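Local atomic coordinates of TipC2 (Streptococcus intermedius B196, PDB entry 6DHX), a protein that probably acts as an immunity protein that neutralises an antibacterial toxin exported by a type VII secretion system. Residues I77-S82 with I90-E95; K96-N101 with Y147-K152; K119-A124 with T138-Y143; D153-Y158 with M190-W195. All blocks are in the same frame, centred on the assembly; numbering follows the deposited sequence.

Contact 1: residues I77-S82 with I90-E95; sequences IAIDFS and ILIYFE
Strands 77-82 and 90-95 are the two arms of an antiparallel beta hairpin near the middle of the chain. Four backbone hydrogen bonds join them, two each in the A78-Y93 and D80-L91 pairs; the shortest, D80 N to L91 O, is 2.8 Å. The non-hydrogen-bonded pairs I77-F94, I79-I92 and F81-I90 put their side chains on one face, and here packing is tightest. I79 and I90, diagonal neighbours, lie side by side and press their CG2 methyls to 3.4 Å, closer than usual van der Waals contact. I90 CG2 also lies over one face of the F81 ring, toward its rim, while I90 CG1 meets F81 CE2 at 3.9 Å.

The other face, that of A78, D80, L91 and Y93, is more polar and opens to water at D80. Y93 takes the crowded rotamer, CG between backbone N and carbonyl carbon (chi1 69°), which swings the ring across the hairpin above A78. The A78 CB methyl makes a CH-pi contact 4.1 Å from the centroid of the Y93 ring. A water that donates to D80 OD2 at 2.6 Å also lies 2.6 Å from Y93 OH, linking the partly exposed carboxylate to the phenol; S62 holds D80 OD1, and K76 is hydrogen-bonded to Y93 OH.

In the sheet the hairpin runs between strands 59-65 and 102-111. Its apolar face is met by helix 21-32, on F81 and I90, and by helix 151-173, on I77, I79 and F94, whereas W107 of strand 102-111 meets the Y93 ring.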
loop_
_atom_site.group_PDB
_atom_site.type_symbol
_atom_site.label_atom_id
_atom_site.label_comp_id
_atom_site.label_asym_id
_atom_site.label_seq_id
_atom_site.Cartn_x
_atom_site.Cartn_y
_atom_site.Cartn_z
ATOM N N ILE A 77 4.734 -6.938 0.610
ATOM C CA ILE A 77 4.277 -5.761 -0.111
ATOM C C ILE A 77 2.913 -6.122 -0.671
ATOM O O ILE A 77 2.777 -7.135 -1.363
ATOM C CB ILE A 77 5.241 -5.343 -1.261
ATOM C CG1 ILE A 77 6.699 -5.230 -0.799
ATOM C CG2 ILE A 77 4.731 -4.025 -1.931
ATOM C CD1 ILE A 77 7.732 -5.208 -1.965
ATOM N N ALA A 78 1.903 -5.310 -0.384
ATOM C CA ALA A 78 0.544 -5.723 -0.722
ATOM C C ALA A 78 -0.297 -4.516 -1.098
ATOM O O ALA A 78 -0.010 -3.380 -0.701
ATOM C CB ALA A 78 -0.088 -6.495 0.448
ATOM N N ILE A 79 -1.324 -4.765 -1.914
ATOM C CA ILE A 79 -2.298 -3.734 -2.285
ATOM C C ILE A 79 -3.677 -4.307 -2.028
ATOM O O ILE A 79 -4.024 -5.331 -2.603
ATOM C CB ILE A 79 -2.193 -3.316 -3.763
ATOM C CG1 ILE A 79 -0.739 -2.999 -4.153
ATOM C CG2 ILE A 79 -3.133 -2.115 -4.006
ATOM C CD1 ILE A 79 -0.554 -2.799 -5.682
ATOM N N ASP A 80 -4.454 -3.665 -1.168
ATOM C CA ASP A 80 -5.827 -4.095 -0.911
ATOM C C ASP A 80 -6.791 -3.083 -1.506
ATOM O O ASP A 80 -6.553 -1.886 -1.419
ATOM C CB ASP A 80 -6.119 -4.212 0.597
ATOM C CG ASP A 80 -5.492 -5.431 1.215
ATOM O OD1 ASP A 80 -5.357 -6.429 0.516
ATOM O OD2 ASP A 80 -5.049 -5.385 2.391
ATOM N N PHE A 81 -7.902 -3.554 -2.069
ATOM C CA PHE A 81 -8.928 -2.679 -2.638
ATOM C C PHE A 81 -10.221 -2.786 -1.845
ATOM O O PHE A 81 -10.673 -3.908 -1.577
ATOM C CB PHE A 81 -9.195 -3.107 -4.089
ATOM C CG PHE A 81 -8.054 -2.808 -4.992
ATOM C CD1 PHE A 81 -6.967 -3.674 -5.070
ATOM C CD2 PHE A 81 -8.030 -1.623 -5.734
ATOM C CE1 PHE A 81 -5.846 -3.398 -5.902
ATOM C CE2 PHE A 81 -6.927 -1.324 -6.556
ATOM C CZ PHE A 81 -5.811 -2.214 -6.621
ATOM N N SER A 82 -10.795 -1.642 -1.444
ATOM C CA SER A 82 -12.073 -1.634 -0.728
ATOM C C SER A 82 -13.028 -0.859 -1.611
ATOM O O SER A 82 -12.955 0.373 -1.679
ATOM C CB SER A 82 -11.980 -0.997 0.662
ATOM O OG SER A 82 -11.082 -1.738 1.472
ATOM N N ILE A 90 -7.914 2.492 -1.875
ATOM C CA ILE A 90 -6.846 1.521 -2.125
ATOM C C ILE A 90 -5.857 1.677 -0.994
ATOM O O ILE A 90 -5.579 2.802 -0.554
ATOM C CB ILE A 90 -6.089 1.777 -3.434
ATOM C CG1 ILE A 90 -6.988 2.036 -4.586
ATOM C CG2 ILE A 90 -5.038 0.739 -3.683
ATOM C CD1 ILE A 90 -6.511 3.352 -5.163
ATOM N N LEU A 91 -5.319 0.561 -0.527
ATOM C CA LEU A 91 -4.305 0.587 0.534
ATOM C C LEU A 91 -3.076 -0.116 -0.019
ATOM O O LEU A 91 -3.159 -1.296 -0.383
ATOM C CB LEU A 91 -4.806 -0.133 1.778
ATOM C CG LEU A 91 -3.661 -0.438 2.759
ATOM C CD1 LEU A 91 -3.189 0.896 3.442
ATOM C CD2 LEU A 91 -4.156 -1.416 3.780
ATOM N N ILE A 92 -1.950 0.603 -0.094
ATOM C CA ILE A 92 -0.657 0.028 -0.460
ATOM C C ILE A 92 0.149 -0.031 0.831
ATOM O O ILE A 92 0.333 0.997 1.480
ATOM C CB ILE A 92 0.070 0.895 -1.504
ATOM C CG1 ILE A 92 -0.769 0.982 -2.798
ATOM C CG2 ILE A 92 1.531 0.382 -1.727
ATOM C CD1 ILE A 92 -0.324 2.178 -3.688
ATOM N N TYR A 93 0.628 -1.206 1.218
ATOM C CA TYR A 93 1.446 -1.248 2.417
ATOM C C TYR A 93 2.601 -2.215 2.241
ATOM O O TYR A 93 2.605 -3.093 1.372
ATOM C CB TYR A 93 0.630 -1.596 3.679
ATOM C CG TYR A 93 0.088 -3.001 3.777
ATOM C CD1 TYR A 93 -1.117 -3.352 3.170
ATOM C CD2 TYR A 93 0.774 -3.967 4.526
ATOM C CE1 TYR A 93 -1.625 -4.664 3.286
ATOM C CE2 TYR A 93 0.293 -5.251 4.646
ATOM C CZ TYR A 93 -0.906 -5.608 4.026
ATOM O OH TYR A 93 -1.401 -6.909 4.170
ATOM N N PHE A 94 3.615 -2.019 3.082
ATOM C CA PHE A 94 4.740 -2.920 3.033
ATOM C C PHE A 94 5.356 -2.982 4.410
ATOM O O PHE A 94 5.107 -2.124 5.274
ATOM C CB PHE A 94 5.781 -2.501 1.991
ATOM C CG PHE A 94 6.403 -1.116 2.227
ATOM C CD1 PHE A 94 5.800 0.030 1.708
ATOM C CD2 PHE A 94 7.612 -0.987 2.912
ATOM C CE1 PHE A 94 6.380 1.301 1.880
ATOM C CE2 PHE A 94 8.185 0.273 3.097
ATOM C CZ PHE A 94 7.591 1.420 2.553
ATOM N N GLU A 95 6.125 -4.044 4.617
ATOM C CA GLU A 95 6.700 -4.361 5.924
ATOM C C GLU A 95 8.152 -4.773 5.753
ATOM O O GLU A 95 8.527 -5.403 4.755
ATOM C CB GLU A 95 5.920 -5.493 6.652
ATOM C CG GLU A 95 4.397 -5.260 6.798
ATOM C CD GLU A 95 3.715 -6.294 7.710
ATOM O OE1 GLU A 95 4.363 -7.292 8.089
ATOM O OE2 GLU A 95 2.516 -6.106 8.033
HETATM O O HOH W 1 -3.675 -7.547 2.972
#

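Contact 2: residues K96-N101 with Y147-K152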
loop_
_atom_site.group_PDB
_atom_site.type_symbol
_atom_site.label_atom_id
_atom_site.label_comp_id
_atom_site.label_asym_id
_atom_site.label_seq_id
_atom_site.Cartn_x
_atom_site.Cartn_y
_atom_site.Cartn_z
ATOM N N LYS A 96 8.967 -4.394 6.732
ATOM C CA LYS A 96 10.406 -4.605 6.721
ATOM C C LYS A 96 10.846 -4.965 8.125
ATOM O O LYS A 96 10.388 -4.369 9.111
ATOM C CB LYS A 96 11.144 -3.343 6.253
ATOM C CG LYS A 96 12.628 -3.553 5.939
ATOM C CD LYS A 96 13.309 -2.228 5.645
ATOM C CE LYS A 96 14.023 -1.703 6.884
ATOM N NZ LYS A 96 15.059 -2.654 7.390
ATOM N N GLU A 97 11.732 -5.940 8.233
ATOM C CA GLU A 97 12.265 -6.231 9.550
ATOM C C GLU A 97 13.203 -5.092 9.967
ATOM O O GLU A 97 13.995 -4.606 9.153
ATOM C CB GLU A 97 12.990 -7.578 9.542
ATOM C CG GLU A 97 13.318 -8.064 10.945
ATOM C CD GLU A 97 14.375 -9.164 10.965
ATOM O OE1 GLU A 97 15.079 -9.340 9.939
ATOM O OE2 GLU A 97 14.509 -9.834 12.018
ATOM N N ILE A 98 13.081 -4.622 11.211
ATOM C CA ILE A 98 13.964 -3.569 11.720
ATOM C C ILE A 98 14.783 -4.003 12.912
ATOM O O ILE A 98 15.779 -3.333 13.242
ATOM C CB ILE A 98 13.185 -2.279 12.052
ATOM C CG1 ILE A 98 12.232 -2.501 13.233
ATOM C CG2 ILE A 98 12.432 -1.805 10.809
ATOM C CD1 ILE A 98 11.622 -1.214 13.722
ATOM N N GLY A 99 14.433 -5.106 13.549
ATOM C CA GLY A 99 15.221 -5.651 14.618
ATOM C C GLY A 99 14.721 -7.046 14.891
ATOM O O GLY A 99 13.800 -7.525 14.224
ATOM N N PRO A 100 15.278 -7.721 15.897
ATOM C CA PRO A 100 14.859 -9.109 16.146
ATOM C C PRO A 100 13.411 -9.131 16.618
ATOM O O PRO A 100 13.057 -8.473 17.596
ATOM C CB PRO A 100 15.834 -9.588 17.230
ATOM C CG PRO A 100 16.217 -8.348 17.972
ATOM C CD PRO A 100 16.145 -7.194 16.969
ATOM N N ASN A 101 12.567 -9.841 15.868
ATOM C CA ASN A 101 11.136 -9.988 16.163
ATOM C C ASN A 101 10.364 -8.671 16.050
ATOM O O ASN A 101 9.302 -8.517 16.651
ATOM C CB ASN A 101 10.919 -10.607 17.545
ATOM C CG ASN A 101 11.641 -11.929 17.700
ATOM O OD1 ASN A 101 11.326 -12.901 17.012
ATOM N ND2 ASN A 101 12.617 -11.974 18.601
ATOM N N TYR A 147 15.584 1.488 17.056
ATOM C CA TYR A 147 16.294 0.870 15.955
ATOM C C TYR A 147 16.907 1.883 14.992
ATOM O O TYR A 147 17.370 1.492 13.915
ATOM C CB TYR A 147 15.353 -0.104 15.239
ATOM C CG TYR A 147 15.036 -1.265 16.149
ATOM C CD1 TYR A 147 16.020 -2.197 16.464
ATOM C CD2 TYR A 147 13.789 -1.421 16.716
ATOM C CE1 TYR A 147 15.763 -3.241 17.318
ATOM C CE2 TYR A 147 13.524 -2.467 17.600
ATOM C CZ TYR A 147 14.516 -3.385 17.874
ATOM O OH TYR A 147 14.283 -4.441 18.726
ATOM N N GLY A 148 16.942 3.161 15.361
ATOM C CA GLY A 148 17.594 4.178 14.550
ATOM C C GLY A 148 16.934 4.513 13.221
ATOM O O GLY A 148 17.627 4.817 12.253
ATOM N N ILE A 149 15.608 4.499 13.159
ATOM C CA ILE A 149 14.885 4.800 11.932
ATOM C C ILE A 149 14.368 6.231 12.000
ATOM O O ILE A 149 13.515 6.550 12.831
ATOM C CB ILE A 149 13.732 3.815 11.737
ATOM C CG1 ILE A 149 14.301 2.403 11.753
ATOM C CG2 ILE A 149 12.985 4.140 10.437
ATOM C CD1 ILE A 149 13.266 1.365 11.689
ATOM N N THR A 150 14.860 7.087 11.107
ATOM C CA THR A 150 14.485 8.492 11.104
ATOM C C THR A 150 13.344 8.750 10.141
ATOM O O THR A 150 12.998 7.907 9.304
ATOM C CB THR A 150 15.684 9.357 10.707
ATOM O OG1 THR A 150 16.042 9.058 9.353
ATOM C CG2 THR A 150 16.886 9.082 11.652
ATOM N N ALA A 151 12.774 9.957 10.230
ATOM C CA ALA A 151 11.792 10.338 9.209
ATOM C C ALA A 151 12.394 10.273 7.806
ATOM O O ALA A 151 11.715 9.886 6.838
ATOM C CB ALA A 151 11.260 11.743 9.500
ATOM N N LYS A 152 13.667 10.641 7.672
ATOM C CA LYS A 152 14.319 10.562 6.365
ATOM C C LYS A 152 14.440 9.113 5.907
ATOM O O LYS A 152 14.276 8.818 4.718
ATOM C CB LYS A 152 15.687 11.247 6.439
ATOM C CG LYS A 152 16.193 11.795 5.128
ATOM C CD LYS A 152 16.885 13.143 5.341
ATOM C CE LYS A 152 18.368 12.994 5.482
ATOM N NZ LYS A 152 19.017 14.312 5.790
HETATM O O HOH W 2 16.952 -1.232 11.976
#
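The Y147 ring lies against main chain: one face is laid over the I98-G99 peptide, with I98 C 4.1 Å above the ring plane and offset toward the rim. The absence of a side chain at G99 leaves room for this approach, and G99 CA makes an off-centre CH-pi contact 4.1 Å from the centroid of the Y147 ring. Farther out, P100 CD comes within 4.0 Å of Y147 CE1, so three successive residues line the tyrosine. Beside the CD2 rim of the ring, I98 CG1 takes the crowded position between backbone N and carbonyl carbon (chi1 67°), which carries I98 CD1 to 3.7 Å from Y147 CD2; the two side chains cross at about a right angle.

I98 and G99 both face V102, forming a classic beta bulge at the end of strand 89-99, just before the chain turns back into strand 102-111. The partner segment is a helix-to-helix link. G148, with positive phi, is the C-prime residue of a Schellman motif ending helix 137-146, and T150 is the N-cap of helix 151-173, in a capping box with D153. Between these two ends I149 reaches back to the strand. Its extended side chain (chi2 175°) delivers I149 CD1 to 3.4 Å from I98 CG2, a tight methyl-methyl contact.

No direct hydrogen bond spans the segments. A water donates to I98 O at 2.7 Å and, weakly, to Y147 O at 3.4 Å, bridging the two carbonyls at the surface of the protein. I98 also touches V104, and I149 touches L154.

Contact 3: residues K119-A124 with T138-Y143; sequences KSVKIA and TQVRAY
Strand 116-127 and helix 137-146 pack helix on sheet, the helix following the hairpin partner strand 130-134 and folding back over one face of a mainly antiparallel sheet; the short segment axes cross at 73° and approach to 8.0 Å. I123 carries most of the contact from the strand. Its CB points toward the helix and sends out two branches. I123 CG1, anti to the carbonyl carbon, enters between two residues one helical turn apart, 4.0 Å from V140 CA and 3.9 Å from Y143 CB. The second torsion, -71°, bends the chain so that the tip, I123 CD1, rests 3.7 Å from Y143 CB. The other branch, I123 CG2, stands 4.2 Å from the centroid of the Y143 ring and 14° off the normal, a CH-pi contact over the face, displaced toward the rim. I134 of strand 130-134 touches both I123 and Y143 and so joins this cluster.

Two residues back along the strand, V121 meets V140, CG1 to CG1, at 4.0 Å. V121 also touches V104 of the neighbouring strand 102-111. K122 points the opposite way, its ammonium engaged in a cation-pi interaction with W107. The second methyl of V140, CG2, lies 3.7 Å from V121 O.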
loop_
_atom_site.group_PDB
_atom_site.type_symbol
_atom_site.label_atom_id
_atom_site.label_comp_id
_atom_site.label_asym_id
_atom_site.label_seq_id
_atom_site.Cartn_x
_atom_site.Cartn_y
_atom_site.Cartn_z
ATOM N N LYS A 119 -0.189 8.620 4.622
ATOM C CA LYS A 119 0.941 7.727 4.833
ATOM C C LYS A 119 1.113 7.624 6.339
ATOM O O LYS A 119 1.109 8.651 7.027
ATOM C CB LYS A 119 2.218 8.266 4.168
ATOM C CG LYS A 119 2.086 8.401 2.645
ATOM C CD LYS A 119 2.924 9.460 1.903
ATOM C CE LYS A 119 4.390 9.214 1.936
ATOM N NZ LYS A 119 5.083 10.251 1.090
ATOM N N SER A 120 1.185 6.404 6.858
ATOM C CA SER A 120 1.316 6.239 8.305
ATOM C C SER A 120 2.250 5.055 8.586
ATOM O O SER A 120 2.648 4.304 7.669
ATOM C CB SER A 120 -0.083 6.091 8.930
ATOM O OG SER A 120 -0.633 4.837 8.629
ATOM N N VAL A 121 2.645 4.913 9.853
ATOM C CA VAL A 121 3.644 3.928 10.277
ATOM C C VAL A 121 3.098 3.127 11.448
ATOM O O VAL A 121 2.588 3.709 12.426
ATOM C CB VAL A 121 4.959 4.588 10.732
ATOM C CG1 VAL A 121 5.989 3.544 10.823
ATOM C CG2 VAL A 121 5.394 5.636 9.814
ATOM N N LYS A 122 3.268 1.815 11.385
ATOM C CA LYS A 122 2.868 0.897 12.437
ATOM C C LYS A 122 4.029 -0.048 12.732
ATOM O O LYS A 122 5.018 -0.122 11.984
ATOM C CB LYS A 122 1.622 0.091 12.006
ATOM C CG LYS A 122 0.376 0.932 11.675
ATOM C CD LYS A 122 -0.750 0.002 11.181
ATOM C CE LYS A 122 -1.973 0.756 10.612
ATOM N NZ LYS A 122 -1.782 2.211 10.669
ATOM N N ILE A 123 3.896 -0.798 13.822
ATOM C CA ILE A 123 4.888 -1.766 14.245
ATOM C C ILE A 123 4.213 -3.127 14.360
ATOM O O ILE A 123 3.050 -3.220 14.761
ATOM C CB ILE A 123 5.523 -1.348 15.599
ATOM C CG1 ILE A 123 6.344 -0.058 15.415
ATOM C CG2 ILE A 123 6.330 -2.453 16.167
ATOM C CD1 ILE A 123 7.662 -0.267 14.603
ATOM N N ALA A 124 4.931 -4.181 13.986
ATOM C CA ALA A 124 4.529 -5.553 14.278
ATOM C C ALA A 124 5.574 -6.206 15.172
ATOM O O ALA A 124 6.772 -6.155 14.869
ATOM C CB ALA A 124 4.362 -6.371 12.981
ATOM N N THR A 138 3.037 7.204 20.056
ATOM C CA THR A 138 4.166 7.247 20.975
ATOM C C THR A 138 4.912 5.915 20.974
ATOM O O THR A 138 6.144 5.880 21.015
ATOM C CB THR A 138 3.704 7.555 22.400
ATOM O OG1 THR A 138 2.848 8.706 22.392
ATOM C CG2 THR A 138 4.942 7.775 23.269
ATOM N N GLN A 139 4.168 4.806 20.968
ATOM C CA GLN A 139 4.809 3.493 20.970
ATOM C C GLN A 139 5.575 3.278 19.668
ATOM O O GLN A 139 6.725 2.825 19.686
ATOM C CB GLN A 139 3.744 2.402 21.154
ATOM C CG GLN A 139 3.208 2.289 22.618
ATOM C CD GLN A 139 3.989 1.269 23.424
ATOM O OE1 GLN A 139 4.327 0.190 22.903
ATOM N NE2 GLN A 139 4.286 1.591 24.684
ATOM N N VAL A 140 4.956 3.626 18.540
ATOM C CA VAL A 140 5.625 3.437 17.252
ATOM C C VAL A 140 6.934 4.212 17.223
ATOM O O VAL A 140 7.994 3.667 16.868
ATOM C CB VAL A 140 4.714 3.862 16.092
ATOM C CG1 VAL A 140 5.537 3.883 14.740
ATOM C CG2 VAL A 140 3.529 2.881 15.935
ATOM N N ARG A 141 6.887 5.499 17.597
ATOM C CA ARG A 141 8.109 6.295 17.578
ATOM C C ARG A 141 9.173 5.746 18.530
ATOM O O ARG A 141 10.366 5.838 18.226
ATOM C CB ARG A 141 7.808 7.762 17.893
ATOM C CG ARG A 141 6.968 8.418 16.786
ATOM C CD ARG A 141 6.675 9.890 17.100
ATOM N NE ARG A 141 7.854 10.740 16.936
ATOM C CZ ARG A 141 7.850 12.072 17.079
ATOM N NH1 ARG A 141 6.730 12.722 17.385
ATOM N NH2 ARG A 141 8.969 12.756 16.865
ATOM N N ALA A 142 8.786 5.146 19.661
ATOM C CA ALA A 142 9.793 4.545 20.539
ATOM C C ALA A 142 10.535 3.399 19.843
ATOM O O ALA A 142 11.761 3.262 19.990
ATOM C CB ALA A 142 9.162 4.059 21.851
ATOM N N TYR A 143 9.805 2.547 19.114
ATOM C CA TYR A 143 10.467 1.481 18.373
ATOM C C TYR A 143 11.367 2.061 17.301
ATOM O O TYR A 143 12.479 1.557 17.079
ATOM C CB TYR A 143 9.446 0.530 17.738
ATOM C CG TYR A 143 8.846 -0.428 18.712
ATOM C CD1 TYR A 143 9.526 -1.593 19.082
ATOM C CD2 TYR A 143 7.608 -0.154 19.298
ATOM C CE1 TYR A 143 8.981 -2.460 20.020
ATOM C CE2 TYR A 143 7.060 -1.000 20.231
ATOM C CZ TYR A 143 7.736 -2.153 20.580
ATOM O OH TYR A 143 7.156 -2.995 21.497
#

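Contact 4: residues D153-Y158 with M190-W195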
loop_
_atom_site.group_PDB
_atom_site.type_symbol
_atom_site.label_atom_id
_atom_site.label_comp_id
_atom_site.label_asym_id
_atom_site.label_seq_id
_atom_site.Cartn_x
_atom_site.Cartn_y
_atom_site.Cartn_z
ATOM N N ASP A 153 14.679 8.184 6.844
ATOM C CA ASP A 153 14.645 6.764 6.496
ATOM C C ASP A 153 13.249 6.326 6.038
ATOM O O ASP A 153 13.124 5.515 5.109
ATOM C CB ASP A 153 15.093 5.919 7.681
ATOM C CG ASP A 153 16.552 6.181 8.074
ATOM O OD1 ASP A 153 17.362 6.577 7.205
ATOM O OD2 ASP A 153 16.886 5.992 9.253
ATOM N N LEU A 154 12.196 6.791 6.720
ATOM C CA LEU A 154 10.847 6.429 6.290
ATOM C C LEU A 154 10.577 6.922 4.868
ATOM O O LEU A 154 9.977 6.206 4.051
ATOM C CB LEU A 154 9.802 6.998 7.237
ATOM C CG LEU A 154 9.894 6.447 8.662
ATOM C CD1 LEU A 154 8.901 7.152 9.560
ATOM C CD2 LEU A 154 9.693 4.940 8.667
ATOM N N ASP A 155 11.016 8.144 4.557
ATOM C CA ASP A 155 10.894 8.655 3.195
ATOM C C ASP A 155 11.635 7.768 2.217
ATOM O O ASP A 155 11.135 7.488 1.126
ATOM C CB ASP A 155 11.454 10.076 3.096
ATOM C CG ASP A 155 10.586 11.109 3.804
ATOM O OD1 ASP A 155 9.365 10.903 3.908
ATOM O OD2 ASP A 155 11.153 12.123 4.274
ATOM N N ALA A 156 12.834 7.323 2.584
ATOM C CA ALA A 156 13.595 6.512 1.642
ATOM C C ALA A 156 12.912 5.162 1.389
ATOM O O ALA A 156 12.905 4.686 0.250
ATOM C CB ALA A 156 15.031 6.324 2.141
ATOM N N HIS A 157 12.355 4.530 2.435
ATOM C CA HIS A 157 11.631 3.267 2.270
ATOM C C HIS A 157 10.403 3.459 1.385
ATOM O O HIS A 157 10.130 2.651 0.481
ATOM C CB HIS A 157 11.211 2.695 3.637
ATOM C CG HIS A 157 12.361 2.179 4.456
ATOM N ND1 HIS A 157 13.263 1.260 3.972
ATOM C CD2 HIS A 157 12.758 2.466 5.719
ATOM C CE1 HIS A 157 14.180 1.013 4.894
ATOM N NE2 HIS A 157 13.891 1.725 5.970
ATOM N N TYR A 158 9.668 4.541 1.618
ATOM C CA TYR A 158 8.494 4.848 0.803
ATOM C C TYR A 158 8.888 5.058 -0.660
ATOM O O TYR A 158 8.261 4.511 -1.576
ATOM C CB TYR A 158 7.799 6.101 1.373
ATOM C CG TYR A 158 6.618 6.471 0.524
ATOM C CD1 TYR A 158 5.372 5.919 0.794
ATOM C CD2 TYR A 158 6.750 7.344 -0.550
ATOM C CE1 TYR A 158 4.270 6.222 0.019
ATOM C CE2 TYR A 158 5.642 7.655 -1.375
ATOM C CZ TYR A 158 4.399 7.089 -1.062
ATOM O OH TYR A 158 3.292 7.376 -1.834
HETATM N N MSE A 190 1.263 13.029 5.570
HETATM C CA MSE A 190 2.286 12.088 5.991
HETATM C C MSE A 190 2.428 12.185 7.491
HETATM O O MSE A 190 2.675 13.273 8.009
HETATM C CB MSE A 190 3.586 12.419 5.268
HETATM C CG MSE A 190 4.835 11.717 5.703
HETATM SE SE MSE A 190 6.125 12.015 4.223
HETATM C CE MSE A 190 4.946 12.717 3.012
ATOM N N GLN A 191 2.214 11.053 8.173
ATOM C CA GLN A 191 2.235 11.047 9.635
ATOM C C GLN A 191 3.570 11.547 10.185
ATOM O O GLN A 191 3.614 12.249 11.209
ATOM C CB GLN A 191 1.954 9.633 10.147
ATOM C CG GLN A 191 1.850 9.536 11.681
ATOM C CD GLN A 191 1.689 8.102 12.180
ATOM O OE1 GLN A 191 1.876 7.125 11.431
ATOM N NE2 GLN A 191 1.375 7.969 13.460
ATOM N N TRP A 192 4.669 11.193 9.533
ATOM C CA TRP A 192 5.993 11.477 10.064
ATOM C C TRP A 192 6.573 12.805 9.568
ATOM O O TRP A 192 7.784 13.027 9.696
ATOM C CB TRP A 192 6.938 10.325 9.716
ATOM C CG TRP A 192 7.139 10.069 8.235
ATOM C CD1 TRP A 192 8.023 10.685 7.407
ATOM C CD2 TRP A 192 6.472 9.072 7.438
ATOM N NE1 TRP A 192 7.946 10.141 6.131
ATOM C CE2 TRP A 192 6.996 9.157 6.130
ATOM C CE3 TRP A 192 5.477 8.131 7.703
ATOM C CZ2 TRP A 192 6.582 8.304 5.090
ATOM C CZ3 TRP A 192 5.046 7.300 6.661
ATOM C CH2 TRP A 192 5.600 7.391 5.377
ATOM N N GLU A 193 5.735 13.701 9.046
ATOM C CA GLU A 193 6.237 14.904 8.384
ATOM C C GLU A 193 7.088 15.748 9.306
ATOM O O GLU A 193 8.056 16.376 8.861
ATOM C CB GLU A 193 5.085 15.756 7.887
ATOM C CG GLU A 193 5.547 16.981 7.156
ATOM C CD GLU A 193 4.417 17.941 6.883
ATOM O OE1 GLU A 193 3.263 17.472 6.758
ATOM O OE2 GLU A 193 4.680 19.164 6.802
ATOM N N LYS A 194 6.755 15.780 10.586
ATOM C CA LYS A 194 7.506 16.623 11.507
ATOM C C LYS A 194 8.442 15.829 12.407
ATOM O O LYS A 194 9.066 16.415 13.288
ATOM C CB LYS A 194 6.528 17.483 12.310
ATOM C CG LYS A 194 5.669 18.355 11.398
ATOM C CD LYS A 194 5.018 19.538 12.090
ATOM C CE LYS A 194 3.710 19.153 12.763
ATOM N NZ LYS A 194 2.614 20.100 12.403
ATOM N N TRP A 195 8.600 14.526 12.176
ATOM C CA TRP A 195 9.449 13.667 13.025
ATOM C C TRP A 195 10.934 13.750 12.713
ATOM O O TRP A 195 11.369 14.406 11.771
ATOM C CB TRP A 195 9.039 12.204 12.898
ATOM C CG TRP A 195 7.676 11.892 13.329
ATOM C CD1 TRP A 195 6.757 12.755 13.852
ATOM C CD2 TRP A 195 7.057 10.608 13.314
ATOM N NE1 TRP A 195 5.602 12.089 14.144
ATOM C CE2 TRP A 195 5.754 10.768 13.832
ATOM C CE3 TRP A 195 7.472 9.339 12.903
ATOM C CZ2 TRP A 195 4.864 9.718 13.944
ATOM C CZ3 TRP A 195 6.578 8.287 13.001
ATOM C CH2 TRP A 195 5.285 8.487 13.522
ATOM O OXT TRP A 195 11.739 13.124 13.399
#
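The W192 indole is sandwiched: M190 CG lies 3.3 Å above its plane over the centre, and on the opposite face L154 CB sits 3.7 Å above the plane, toward the rim. The carboxylate of D155 stands at the indole edge. W192 and W195 belong to the C-terminal tail, two overlapping type I turns that begin at the end of strand 187-190 and pack on helix 151-173. The crowded rotamer of W192, CG between backbone N and carbonyl carbon (chi1 61°), turns the ring toward that helix. Its N-H is thereby satisfied in a short, nearly straight bond: W192 NE1 donates to D155 OD1 at 2.7 Å, at 177° and in the indole plane. The donor nevertheless meets the carboxylate from above its own plane, 49° out of it.

L154 CD1 spans both aromatic groups, 3.7 Å from W192 CG and 4.2 Å from W195 CE3. One face of the W195 ring is met toward its rim by Q191 O and W192 CA, and R141 makes a cation-pi interaction with this ring. M190 is selenomethionine; its chain bends at the last torsion, and M190 SE stops 3.4 Å from D155 OD1, the oxygen that accepts the indole N-H.

In the fold
From the N terminus, contact 1 closes the seven-residue connection of the hairpin formed by strands 74-82 and 89-99. The second of these strands runs on into contact 2, which closes a loop of 45 residues at the surface, ending between helices 137-146 and 151-173. Contact 3, closing 13 residues, is nested inside that loop and touches contact 2 where I98 meets I123. Contact 4 opens after contact 2 has closed, on the same helix 151-173, and brings the C-terminal tail back across 31 residues. Q191 joins contacts 3 and 4 by probable hydrogen bonds to K119 and V121. F94, packed on the H157 backbone, links contacts 1 and 4, so sheet, helices and tail are tied together.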